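Local coordinates for bluetongue virus COAT protein VP7 (PDB 1BVP), which forms the trimeric capsomers that coat the viral core, 260 of them assembled on an inner scaffold of VP3, at residues 34-39 / 97-102. Sequence-based numbering, arbitrary orientation.
Sequences GIAINR and PEIPFT
R39 NE is held by one hydrogen bond, to T96 OG1, which ties the side chain of helix 27-44 to the residue just before 97-102; R39 NH2 also bonds a residue flanking one of the segments. The E98 carboxylate does not share in this grip: its OE1 lies 6.1 Å from R39 NE, so any attraction would be long-range. No hydrogen bond joins the two segments themselves, and the contact is a small worked example of apolar packing between helix and loop. I99 leads from the loop. Its CB does not aim straight at the helix, yet with chi2 extended at -173° the end of the chain reaches it, CD1 lying 3.9 Å from A36 CA and 4.4 Å from R39 CB. The other branch, CG2, meets A36 CB at 4.2 Å. I35 answers from the helix, its CD1 tip lying 3.9 Å from P100 CD as the two side chains cross obliquely. I35 CG2 and CD1 also both border the E98 carbonyl oxygen. V24 of a second subunit packs on P100, while R7 NE donates a hydrogen bond to I99 O. T102 N-caps helix 103-116 through A105 N. The loop between helices 90-94 and 103-116 thus packs on the flank of helix 27-44 in the helical domain of orbivirus VP7, apart from its beta-sandwich domain.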
loop_
_atom_site.group_PDB
_atom_site.type_symbol
_atom_site.label_atom_id
_atom_site.label_comp_id
_atom_site.label_asym_id
_atom_site.label_seq_id
_atom_site.Cartn_x
_atom_site.Cartn_y
_atom_site.Cartn_z
ATOM N N GLY A 34 -25.188 26.251 -3.747
ATOM C CA GLY A 34 -25.917 27.493 -3.861
ATOM C C GLY A 34 -25.001 28.681 -3.740
ATOM O O GLY A 34 -24.919 29.500 -4.657
ATOM N N ILE A 35 -24.312 28.776 -2.614
ATOM C CA ILE A 35 -23.386 29.880 -2.379
ATOM C C ILE A 35 -22.248 29.961 -3.388
ATOM O O ILE A 35 -21.920 31.042 -3.912
ATOM C CB ILE A 35 -22.743 29.756 -1.009
ATOM C CG1 ILE A 35 -23.818 29.352 -0.014
ATOM C CG2 ILE A 35 -22.126 31.099 -0.595
ATOM C CD1 ILE A 35 -23.357 29.252 1.399
ATOM N N ALA A 36 -21.621 28.816 -3.621
ATOM C CA ALA A 36 -20.489 28.741 -4.522
ATOM C C ALA A 36 -20.859 29.134 -5.929
ATOM O O ALA A 36 -20.224 29.993 -6.524
ATOM C CB ALA A 36 -19.902 27.352 -4.493
ATOM N N ILE A 37 -21.922 28.549 -6.454
ATOM C CA ILE A 37 -22.336 28.847 -7.821
ATOM C C ILE A 37 -22.750 30.293 -7.976
ATOM O O ILE A 37 -22.485 30.917 -9.004
ATOM C CB ILE A 37 -23.452 27.921 -8.274
ATOM C CG1 ILE A 37 -22.901 26.492 -8.371
ATOM C CG2 ILE A 37 -24.016 28.383 -9.609
ATOM C CD1 ILE A 37 -23.907 25.503 -8.833
ATOM N N ASN A 38 -23.376 30.839 -6.940
ATOM C CA ASN A 38 -23.797 32.217 -6.986
ATOM C C ASN A 38 -22.527 33.115 -7.045
ATOM O O ASN A 38 -22.407 33.934 -7.957
ATOM C CB ASN A 38 -24.747 32.518 -5.798
ATOM C CG ASN A 38 -25.219 33.993 -5.753
ATOM O OD1 ASN A 38 -26.155 34.351 -6.450
ATOM N ND2 ASN A 38 -24.588 34.834 -4.909
ATOM N N ARG A 39 -21.553 32.939 -6.139
ATOM C CA ARG A 39 -20.337 33.774 -6.184
ATOM C C ARG A 39 -19.641 33.631 -7.530
ATOM O O ARG A 39 -19.273 34.607 -8.174
ATOM C CB ARG A 39 -19.349 33.381 -5.108
ATOM C CG ARG A 39 -19.398 34.224 -3.883
ATOM C CD ARG A 39 -19.130 35.676 -4.190
ATOM N NE ARG A 39 -17.750 36.071 -3.940
ATOM C CZ ARG A 39 -17.344 37.338 -3.881
ATOM N NH1 ARG A 39 -18.214 38.318 -4.062
ATOM N NH2 ARG A 39 -16.075 37.629 -3.613
ATOM N N PRO A 97 -14.951 34.134 2.277
ATOM C CA PRO A 97 -15.217 33.425 3.535
ATOM C C PRO A 97 -16.608 32.891 3.726
ATOM O O PRO A 97 -16.854 32.122 4.636
ATOM C CB PRO A 97 -14.846 34.447 4.610
ATOM C CG PRO A 97 -15.037 35.743 3.930
ATOM C CD PRO A 97 -14.521 35.518 2.532
ATOM N N GLU A 98 -17.519 33.241 2.843
ATOM C CA GLU A 98 -18.878 32.750 2.995
ATOM C C GLU A 98 -19.097 31.389 2.385
ATOM O O GLU A 98 -20.127 30.766 2.669
ATOM C CB GLU A 98 -19.922 33.760 2.492
ATOM C CG GLU A 98 -20.138 34.976 3.415
ATOM C CD GLU A 98 -19.073 36.070 3.257
ATOM O OE1 GLU A 98 -18.688 36.405 2.092
ATOM O OE2 GLU A 98 -18.644 36.614 4.308
ATOM N N ILE A 99 -18.193 30.941 1.506
ATOM C CA ILE A 99 -18.338 29.595 0.927
ATOM C C ILE A 99 -17.757 28.647 1.967
ATOM O O ILE A 99 -16.582 28.744 2.331
ATOM C CB ILE A 99 -17.561 29.391 -0.359
ATOM C CG1 ILE A 99 -17.947 30.451 -1.391
ATOM C CG2 ILE A 99 -17.830 27.973 -0.873
ATOM C CD1 ILE A 99 -17.332 30.212 -2.733
ATOM N N PRO A 100 -18.588 27.752 2.500
ATOM C CA PRO A 100 -18.072 26.826 3.516
ATOM C C PRO A 100 -17.321 25.610 2.920
ATOM O O PRO A 100 -17.464 25.282 1.738
ATOM C CB PRO A 100 -19.350 26.417 4.263
ATOM C CG PRO A 100 -20.356 26.335 3.120
ATOM C CD PRO A 100 -20.005 27.480 2.169
ATOM N N PHE A 101 -16.430 25.022 3.708
ATOM C CA PHE A 101 -15.717 23.820 3.281
ATOM C C PHE A 101 -16.072 22.722 4.291
ATOM O O PHE A 101 -16.461 23.013 5.433
ATOM C CB PHE A 101 -14.207 24.049 3.182
ATOM C CG PHE A 101 -13.586 24.667 4.408
ATOM C CD1 PHE A 101 -13.274 23.887 5.518
ATOM C CD2 PHE A 101 -13.295 26.023 4.441
ATOM C CE1 PHE A 101 -12.675 24.464 6.660
ATOM C CE2 PHE A 101 -12.700 26.612 5.560
ATOM C CZ PHE A 101 -12.388 25.829 6.678
ATOM N N THR A 102 -16.063 21.474 3.853
ATOM C CA THR A 102 -16.406 20.384 4.742
ATOM C C THR A 102 -15.256 19.925 5.665
ATOM O O THR A 102 -14.079 20.175 5.413
ATOM C CB THR A 102 -16.832 19.173 3.931
ATOM O OG1 THR A 102 -15.770 18.807 3.039
ATOM C CG2 THR A 102 -18.075 19.468 3.136
#